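Side-chain contacts in HAD-superfamily hydrolase, subfamily IA, variant 1 (Ehrlichia chaffeensis, PDB 3KZX), which probably hydrolyses 2-phosphoglycolate to glycolate and phosphate, as a member of the HAD-like hydrolase superfamily: residues A[68-71]-A[72-76]; A[102-105]-A[106-110]; A[185-188]-A[189-192]. All coordinates share one frame; numbering follows the deposited sequence. Where two conformers were deposited one is given.

Contact 1: A[68-71]-A[72-76]; sequences STIP and KYLIT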
ATOM      1  N   SER A  68     -11.747  17.665  -0.761  1.00 14.09           N
ATOM      2  CA  SER A  68     -10.495  17.959  -0.066  0.50 14.23           C
ATOM      3  C   SER A  68     -10.697  18.187   1.425  1.00 13.61           C
ATOM      4  O   SER A  68      -9.752  18.120   2.205  1.00 13.11           O
ATOM      5  CB  SER A  68      -9.867  19.214  -0.674  0.50 14.78           C
ATOM      6  OG  SER A  68      -8.734  19.631   0.057  0.50 16.91           O
ATOM      7  N   THR A  69     -11.929  18.514   1.801  1.00 12.48           N
ATOM      8  CA  THR A  69     -12.283  18.777   3.199  1.00 12.29           C
ATOM      9  C   THR A  69     -12.811  17.550   3.908  1.00 11.93           C
ATOM     10  O   THR A  69     -12.807  17.513   5.130  1.00 12.05           O
ATOM     11  CB  THR A  69     -13.319  19.918   3.261  1.00 11.74           C
ATOM     12  OG1 THR A  69     -12.716  21.078   2.702  1.00 10.65           O
ATOM     13  CG2 THR A  69     -13.781  20.209   4.691  1.00 11.00           C
ATOM     14  N   ILE A  70     -13.253  16.552   3.136  1.00 12.60           N
ATOM     15  CA  ILE A  70     -13.852  15.331   3.678  1.00 12.94           C
ATOM     16  C   ILE A  70     -13.022  14.714   4.798  1.00 13.75           C
ATOM     17  O   ILE A  70     -13.570  14.411   5.855  1.00 13.33           O
ATOM     18  CB  ILE A  70     -14.167  14.280   2.574  1.00 13.67           C
ATOM     19  CG1 ILE A  70     -15.333  14.736   1.704  1.00 13.31           C
ATOM     20  CG2 ILE A  70     -14.527  12.926   3.183  1.00 13.17           C
ATOM     21  CD1 ILE A  70     -16.628  14.836   2.462  1.00 15.56           C
ATOM     22  N   PRO A  71     -11.703  14.535   4.590  1.00 14.56           N
ATOM     23  CA  PRO A  71     -10.928  13.894   5.661  1.00 14.92           C
ATOM     24  C   PRO A  71     -10.928  14.647   6.992  1.00 14.19           C
ATOM     25  O   PRO A  71     -11.193  14.034   8.041  1.00 14.63           O
ATOM     26  CB  PRO A  71      -9.515  13.810   5.075  1.00 15.67           C
ATOM     27  CG  PRO A  71      -9.716  13.906   3.580  1.00 16.06           C
ATOM     28  CD  PRO A  71     -10.875  14.821   3.410  1.00 15.35           C
ATOM     29  N   LYS A  72     -10.668  15.959   6.965  1.00 12.94           N
ATOM     30  CA  LYS A  72     -10.679  16.740   8.222  1.00 13.03           C
ATOM     31  C   LYS A  72     -12.045  16.752   8.831  1.00 11.07           C
ATOM     32  O   LYS A  72     -12.199  16.644  10.038  1.00 10.51           O
ATOM     33  CB  LYS A  72     -10.175  18.170   8.034  1.00 13.43           C
ATOM     34  CG  LYS A  72      -8.655  18.269   8.283  1.00 18.06           C
ATOM     35  CD  LYS A  72      -8.062  19.626   7.907  1.00 20.68           C
ATOM     36  CE  LYS A  72      -6.520  19.586   7.870  1.00 22.45           C
ATOM     37  NZ  LYS A  72      -5.894  20.132   9.095  1.00 25.24           N
ATOM     38  N   TYR A  73     -13.061  16.851   7.998  1.00 10.76           N
ATOM     39  CA  TYR A  73     -14.427  16.787   8.508  1.00 10.48           C
ATOM     40  C   TYR A  73     -14.702  15.460   9.224  1.00 11.00           C
ATOM     41  O   TYR A  73     -15.250  15.463  10.333  1.00 11.07           O
ATOM     42  CB  TYR A  73     -15.427  16.987   7.380  1.00 10.00           C
ATOM     43  CG  TYR A  73     -16.838  17.127   7.833  1.00  9.09           C
ATOM     44  CD1 TYR A  73     -17.359  18.370   8.176  1.00  6.61           C
ATOM     45  CD2 TYR A  73     -17.681  16.040   7.867  1.00 11.52           C
ATOM     46  CE1 TYR A  73     -18.686  18.507   8.572  1.00  6.67           C
ATOM     47  CE2 TYR A  73     -18.993  16.163   8.268  1.00 10.57           C
ATOM     48  CZ  TYR A  73     -19.494  17.381   8.608  1.00  8.28           C
ATOM     49  OH  TYR A  73     -20.799  17.482   9.007  1.00  6.96           O
ATOM     50  N   LEU A  74     -14.359  14.340   8.586  1.00 11.87           N
ATOM     51  CA  LEU A  74     -14.603  13.012   9.180  1.00 12.71           C
ATOM     52  C   LEU A  74     -13.804  12.822  10.482  1.00 13.05           C
ATOM     53  O   LEU A  74     -14.311  12.257  11.453  1.00 13.56           O
ATOM     54  CB  LEU A  74     -14.244  11.896   8.200  1.00 12.84           C
ATOM     55  CG  LEU A  74     -15.134  11.752   6.960  1.00 13.87           C
ATOM     56  CD1 LEU A  74     -14.574  10.710   5.976  1.00 15.82           C
ATOM     57  CD2 LEU A  74     -16.559  11.422   7.338  1.00 12.40           C
ATOM     58  N   ILE A  75     -12.579  13.335  10.512  1.00 13.69           N
ATOM     59  CA  ILE A  75     -11.765  13.232  11.712  1.00 13.87           C
ATOM     60  C   ILE A  75     -12.474  13.862  12.882  1.00 13.81           C
ATOM     61  O   ILE A  75     -12.525  13.271  13.970  1.00 13.75           O
ATOM     62  CB  ILE A  75     -10.361  13.838  11.535  1.00 14.54           C
ATOM     63  CG1 ILE A  75      -9.505  12.932  10.644  1.00 15.99           C
ATOM     64  CG2 ILE A  75      -9.683  14.039  12.904  1.00 15.65           C
ATOM     65  CD1 ILE A  75      -8.316  13.618   9.971  1.00 19.76           C
ATOM     66  N   THR A  76     -13.052  15.053  12.684  1.00 13.68           N
ATOM     67  CA  THR A  76     -13.738  15.721  13.789  1.00 12.83           C
ATOM     68  C   THR A  76     -15.068  15.036  14.145  1.00 12.73           C
ATOM     69  O   THR A  76     -15.488  15.065  15.294  1.00 11.62           O
ATOM     70  CB  THR A  76     -14.010  17.204  13.473  1.00 12.80           C
ATOM     71  OG1 THR A  76     -14.908  17.292  12.366  1.00 12.58           O
ATOM     72  CG2 THR A  76     -12.708  17.921  13.128  1.00 13.04           C
TER
HETATM   73  O   HOH W   1      -9.257  17.529   4.951  1.00 18.41           O
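Tyr73 meets residues 68-71 at the root of its side chain, not with its ring: CB lies 3.5 Å from Thr69 O, while neither the faces nor the edges of the aromatic ring make a close approach to that segment. With CG anti to the backbone N (chi1 -172°), the ring is carried clear of the first turn; the Tyr73 side chain also touches Ile65 of the preceding loop. The flat groups that do engage are peptide carbonyls at the start of helix 70-78, through ordinary alpha-helical bonds from residue i+4 to residue i. Thr69 O accepts from Tyr73 N at 3.0 Å and Ile70 O from Leu74 N at 2.8 Å. Pro71 O receives Ile75 N at 2.9 Å. Alongside these helical bonds, Ile70 and Leu74 run side by side in the same direction, CG2 of Ile70 meeting CD1 of Leu74 at 3.6 Å. Both are buried, Ile70 against Ile43, Leu62 and Ile65, Leu74 against Trp82 of helix 82-95; the all-helical surroundings are consistent with the cap domain of subfamily IA enzymes. Water 1 links Ser68 O to Lys72 N across the first turn, accepting from Lys72 N at 2.9 Å and donating to Ser68 O. The chemistry is thus divided: main-chain bonds set the helical turn, and the Ile70-Leu74 pair forms part of its buried face.

Contact 2: A[102-105]-A[106-110]; sequences FMLN and DGAIE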
ATOM      1  N   PHE A 102      -8.071   7.048  -6.798  1.00 13.70           N
ATOM      2  CA  PHE A 102      -7.046   7.531  -5.863  1.00 12.31           C
ATOM      3  C   PHE A 102      -5.804   7.969  -6.591  1.00 11.27           C
ATOM      4  O   PHE A 102      -5.451   7.452  -7.668  1.00 11.18           O
ATOM      5  CB  PHE A 102      -6.625   6.442  -4.864  1.00 12.35           C
ATOM      6  CG  PHE A 102      -7.696   5.989  -3.941  1.00 10.78           C
ATOM      7  CD1 PHE A 102      -8.475   6.904  -3.239  1.00 11.09           C
ATOM      8  CD2 PHE A 102      -7.888   4.636  -3.710  1.00 11.46           C
ATOM      9  CE1 PHE A 102      -9.451   6.461  -2.379  1.00 12.76           C
ATOM     10  CE2 PHE A 102      -8.864   4.192  -2.839  1.00 12.49           C
ATOM     11  CZ  PHE A 102      -9.642   5.120  -2.162  1.00 12.94           C
ATOM     12  N   MET A 103      -5.090   8.877  -5.945  1.00 10.93           N
ATOM     13  CA  MET A 103      -3.827   9.327  -6.454  0.50 10.58           C
ATOM     14  C   MET A 103      -2.729   8.620  -5.680  1.00  9.52           C
ATOM     15  O   MET A 103      -2.941   8.188  -4.567  1.00  8.26           O
ATOM     16  CB  MET A 103      -3.760  10.827  -6.323  0.50 11.40           C
ATOM     17  CG  MET A 103      -4.920  11.504  -7.050  0.50 13.78           C
ATOM     18  SD  MET A 103      -4.910  11.135  -8.824  0.50 19.62           S
ATOM     19  CE  MET A 103      -6.087   9.805  -9.015  0.50 18.46           C
ATOM     20  N   LEU A 104      -1.580   8.473  -6.311  1.00  7.86           N
ATOM     21  CA  LEU A 104      -0.393   8.002  -5.652  1.00  7.98           C
ATOM     22  C   LEU A 104       0.112   9.025  -4.624  1.00  7.20           C
ATOM     23  O   LEU A 104      -0.126  10.244  -4.741  1.00  6.72           O
ATOM     24  CB  LEU A 104       0.695   7.742  -6.705  1.00  8.73           C
ATOM     25  CG  LEU A 104       0.518   6.600  -7.711  1.00  9.64           C
ATOM     26  CD1 LEU A 104       1.581   6.691  -8.858  1.00 11.24           C
ATOM     27  CD2 LEU A 104       0.642   5.265  -7.034  1.00 12.68           C
ATOM     28  N   ASN A 105       0.768   8.533  -3.589  1.00  6.66           N
ATOM     29  CA  ASN A 105       1.431   9.398  -2.661  1.00  7.09           C
ATOM     30  C   ASN A 105       2.586  10.113  -3.337  1.00  7.31           C
ATOM     31  O   ASN A 105       3.158   9.620  -4.295  1.00  6.13           O
ATOM     32  CB  ASN A 105       1.939   8.613  -1.442  1.00  7.15           C
ATOM     33  CG  ASN A 105       0.896   8.526  -0.356  1.00  8.29           C
ATOM     34  OD1 ASN A 105       0.345   9.545   0.023  1.00  7.93           O
ATOM     35  ND2 ASN A 105       0.621   7.322   0.149  1.00  5.12           N
ATOM     36  N   ASP A 106       2.947  11.259  -2.777  1.00  8.38           N
ATOM     37  CA  ASP A 106       4.045  12.081  -3.313  1.00  8.40           C
ATOM     38  C   ASP A 106       5.338  11.289  -3.434  1.00  8.74           C
ATOM     39  O   ASP A 106       5.734  10.598  -2.507  1.00  8.70           O
ATOM     40  CB  ASP A 106       4.320  13.263  -2.390  1.00  8.41           C
ATOM     41  CG  ASP A 106       3.171  14.280  -2.332  1.00 12.30           C
ATOM     42  OD1 ASP A 106       2.234  14.233  -3.141  1.00 12.39           O
ATOM     43  OD2 ASP A 106       3.203  15.116  -1.417  1.00 13.85           O
ATOM     44  N   GLY A 107       6.025  11.445  -4.562  1.00  7.98           N
ATOM     45  CA  GLY A 107       7.312  10.802  -4.759  1.00  7.74           C
ATOM     46  C   GLY A 107       7.274   9.360  -5.233  1.00  7.34           C
ATOM     47  O   GLY A 107       8.305   8.850  -5.623  1.00  6.49           O
ATOM     48  N   ALA A 108       6.088   8.735  -5.268  1.00  8.36           N
ATOM     49  CA  ALA A 108       5.962   7.305  -5.590  1.00  8.73           C
ATOM     50  C   ALA A 108       6.444   7.003  -6.997  1.00  9.43           C
ATOM     51  O   ALA A 108       7.305   6.114  -7.179  1.00  7.96           O
ATOM     52  CB  ALA A 108       4.484   6.823  -5.422  1.00  9.03           C
ATOM     53  N   ILE A 109       5.916   7.728  -8.004  1.00  9.39           N
ATOM     54  CA  ILE A 109       6.354   7.490  -9.383  1.00  9.30           C
ATOM     55  C   ILE A 109       7.854   7.719  -9.566  1.00  8.30           C
ATOM     56  O   ILE A 109       8.522   6.946 -10.252  1.00  7.26           O
ATOM     57  CB  ILE A 109       5.612   8.375 -10.419  1.00 10.27           C
ATOM     58  CG1 ILE A 109       4.275   7.746 -10.771  1.00 14.01           C
ATOM     59  CG2 ILE A 109       6.438   8.459 -11.750  1.00 11.36           C
ATOM     60  CD1 ILE A 109       4.338   6.959 -12.074  1.00 17.85           C
ATOM     61  N   GLU A 110       8.395   8.790  -8.971  1.00  7.16           N
ATOM     62  CA  GLU A 110       9.845   9.029  -9.057  1.00  7.45           C
ATOM     63  C   GLU A 110      10.665   7.866  -8.521  1.00  7.03           C
ATOM     64  O   GLU A 110      11.685   7.489  -9.121  1.00  6.45           O
ATOM     65  CB  GLU A 110      10.240  10.318  -8.365  1.00  8.00           C
ATOM     66  CG  GLU A 110       9.781  11.515  -9.146  1.00 12.64           C
ATOM     67  CD  GLU A 110       9.562  12.737  -8.316  1.00 18.32           C
ATOM     68  OE1 GLU A 110       8.393  13.010  -7.960  1.00 18.68           O
ATOM     69  OE2 GLU A 110      10.562  13.436  -8.070  1.00 23.80           O
TER
HETATM   70  O   HOH W   2       3.835   9.784  -7.312  1.00  8.22           O
HETATM   71  O   HOH W   3       1.643  11.828  -0.304  1.00  9.70           O
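Leu104 reaches over Ile109 at about a right angle, its CD1 only 3.5 Å from Ile109 CG1, closer than ordinary carbon-carbon contact. The pair spans a strand-turn-helix connection: weakly bonded strand 103-104, a type II beta turn from Asn105 to Ala108, then helix 108-117. Strand 103-104 pairs antiparallel with 37-38, consistent with the flap beside the cap of HAD enzymes. Nearer the backbone, Leu104 CB faces Ala108 CB at 4.1 Å. Leu104 CG sits beside its own backbone N (chi1 -68°), which carries the branch out to Ile109. Leu104 also touches Ile37, and Ile109 touches Leu142.

The turn is closed by Ala108 N donating to Asn105 O at 3.2 Å. Gly107, the N-cap, supplies the positive phi of 83° expected at the third position of a type II turn. A second grip on Asn105 O comes from water 2, which donates to it and accepts from Ile109 N at 3.0 Å, so this one carbonyl serves both the turn and the first helical turn. Phe218 of helix 218-229 touches the side chains of both Asn105 and Ala108. The Asn105 amide is held at both ends: ND2 donates to Thr35 O, and Asn105 OD1 receives a bond of 2.6 Å from water 3, which in turn accepts from Asp106 N at 2.9 Å.

Contact 3: A[185-188]-A[189-192]; sequences DSIS and DIQS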
ATOM      1  N   ASP A 185       3.148   0.230   5.105  1.00  6.30           N
ATOM      2  CA  ASP A 185       2.692   1.127   6.165  1.00  6.43           C
ATOM      3  C   ASP A 185       2.223   0.414   7.417  1.00  7.38           C
ATOM      4  O   ASP A 185       2.244   1.009   8.503  1.00  7.13           O
ATOM      5  CB  ASP A 185       1.556   2.024   5.687  1.00  7.03           C
ATOM      6  CG  ASP A 185       0.325   1.238   5.356  1.00  8.07           C
ATOM      7  OD1 ASP A 185       0.371   0.521   4.356  1.00  9.29           O
ATOM      8  OD2 ASP A 185      -0.654   1.311   6.119  1.00  8.47           O
ATOM      9  N   SER A 186       1.815  -0.837   7.282  1.00  7.86           N
ATOM     10  CA  SER A 186       1.094  -1.532   8.340  1.00  7.10           C
ATOM     11  C   SER A 186       1.943  -2.506   9.121  1.00  8.02           C
ATOM     12  O   SER A 186       2.972  -2.999   8.656  1.00  6.51           O
ATOM     13  CB  SER A 186      -0.108  -2.301   7.763  1.00  7.07           C
ATOM     14  OG  SER A 186       0.334  -3.359   6.937  1.00  5.87           O
ATOM     15  N   ILE A 187       1.473  -2.810  10.331  1.00  7.81           N
ATOM     16  CA  ILE A 187       2.054  -3.905  11.106  1.00  7.79           C
ATOM     17  C   ILE A 187       2.001  -5.236  10.368  1.00  6.67           C
ATOM     18  O   ILE A 187       2.963  -5.995  10.403  1.00  5.43           O
ATOM     19  CB  ILE A 187       1.406  -4.049  12.503  1.00  8.32           C
ATOM     20  CG1 ILE A 187       1.496  -2.756  13.351  1.00 10.96           C
ATOM     21  CG2 ILE A 187       2.020  -5.278  13.261  1.00  9.75           C
ATOM     22  CD1 ILE A 187       2.667  -1.846  13.069  1.00 17.96           C
ATOM     23  N   SER A 188       0.890  -5.550   9.703  1.00  7.05           N
ATOM     24  CA  SER A 188       0.827  -6.784   8.947  1.00  7.76           C
ATOM     25  C   SER A 188       1.901  -6.816   7.840  1.00  6.23           C
ATOM     26  O   SER A 188       2.445  -7.878   7.546  1.00  6.77           O
ATOM     27  CB  SER A 188      -0.592  -7.102   8.395  1.00  7.49           C
ATOM     28  OG  SER A 188      -1.047  -6.138   7.488  1.00 14.77           O
ATOM     29  N   ASP A 189       2.201  -5.674   7.222  1.00  4.68           N
ATOM     30  CA  ASP A 189       3.269  -5.647   6.222  1.00  4.97           C
ATOM     31  C   ASP A 189       4.620  -5.974   6.862  1.00  5.54           C
ATOM     32  O   ASP A 189       5.389  -6.767   6.335  1.00  6.22           O
ATOM     33  CB  ASP A 189       3.374  -4.278   5.533  1.00  5.85           C
ATOM     34  CG  ASP A 189       2.216  -3.997   4.635  1.00  6.42           C
ATOM     35  OD1 ASP A 189       1.565  -4.965   4.173  1.00  7.25           O
ATOM     36  OD2 ASP A 189       1.942  -2.806   4.351  1.00  8.00           O
ATOM     37  N   ILE A 190       4.888  -5.340   7.989  1.00  6.37           N
ATOM     38  CA  ILE A 190       6.133  -5.548   8.724  1.00  7.36           C
ATOM     39  C   ILE A 190       6.273  -6.989   9.151  1.00  7.43           C
ATOM     40  O   ILE A 190       7.314  -7.595   8.948  1.00  7.07           O
ATOM     41  CB  ILE A 190       6.213  -4.585   9.932  1.00  6.73           C
ATOM     42  CG1 ILE A 190       6.344  -3.140   9.448  1.00  8.52           C
ATOM     43  CG2 ILE A 190       7.356  -4.944  10.864  1.00  7.68           C
ATOM     44  CD1 ILE A 190       6.114  -2.144  10.529  1.00 12.94           C
ATOM     45  N   GLN A 191       5.219  -7.549   9.734  1.00  7.65           N
ATOM     46  CA  GLN A 191       5.252  -8.933  10.204  1.00  8.26           C
ATOM     47  C   GLN A 191       5.437  -9.924   9.017  1.00  8.05           C
ATOM     48  O   GLN A 191       6.224 -10.868   9.094  1.00  7.77           O
ATOM     49  CB  GLN A 191       3.948  -9.184  10.976  1.00  9.00           C
ATOM     50  CG  GLN A 191       3.708 -10.606  11.417  1.00 14.51           C
ATOM     51  CD  GLN A 191       4.421 -10.965  12.689  1.00 14.69           C
ATOM     52  OE1 GLN A 191       4.560 -12.146  13.002  1.00 21.70           O
ATOM     53  NE2 GLN A 191       4.870  -9.965  13.433  1.00 16.72           N
ATOM     54  N   SER A 192       4.724  -9.705   7.916  1.00  7.56           N
ATOM     55  CA  SER A 192       4.847 -10.561   6.744  1.00  7.61           C
ATOM     56  C   SER A 192       6.301 -10.544   6.249  1.00  8.29           C
ATOM     57  O   SER A 192       6.907 -11.602   5.953  1.00  8.59           O
ATOM     58  CB  SER A 192       3.855 -10.071   5.685  1.00  8.39           C
ATOM     59  OG  SER A 192       3.896 -10.818   4.491  1.00 12.13           O
TER
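Ser186 turns its hydroxyl back over the start of helix 187-195, where its OG accepts from Asp189 N at 3.0 Å. This is an N-cap, and the rotamer makes it possible: with chi1 at 67°, OG stands between the backbone N and the carbonyl carbon, facing the first turn. The main chain of the same residue is also used, since Ser186 O receives Ile190 N at 3.1 Å. Ser186 OG also lies 3.1 Å from Asp189 OD2.

Asp189 holds its CG beside its own backbone N (chi1 -70°), a torsion that leans the carboxylate toward the residues before the helix. There two like-charged carboxylates lie close, OD1 of Asp185 3.7 Å from OD2 of Asp189, with their planes turned 79° against each other. This gathering of acids is consistent with the metal site of relatives, although no metal is among the coordinates here. The DSISD run that begins just after strand 180-184 fits motif IV of the HAD fold, whose acidic residues commonly help bind magnesium in related enzymes. Asp189 OD1 forms a salt bridge with Lys159, Asp189 OD2 lies close to the like-charged Asp31, and Asp185 OD1 has a weak hydrogen bond to Thr35 OG1.

Further along the beta-alpha-beta crossover to strand 199-203, Ile187 O takes Gln191 N at 2.8 Å. Ser192 N is bound by Ser188 O at 2.9 Å, and the Ser192 hydroxyl is hydrogen-bonded to Ser161 O, outside the helix. One turn along, the CD1 atoms of Ile187 and Ile190 approach to 4.3 Å, and Ile190 also touches Ile212.

Contacts 2 and 3 both belong to the domain that contains the parallel sheet, on opposite sides of the chain's centre, with centres about 20 Å apart and nearest atoms about 8 Å apart. Thr35 bridges that gap: its carbonyl holds the amide of contact 2, and its hydroxyl bonds weakly to an acid of contact 3. Contact 3 borders the probable active site, where Lys159 salt-bridges Asp189 and Asp31 lies close by. Contact 1 stands apart in the helical region, centred about 21 Å from contact 2 and about 26 Å from contact 3. Strand 103-104 of contact 2 follows helix 82-95, against which Leu74 and Ile75 of contact 1 pack.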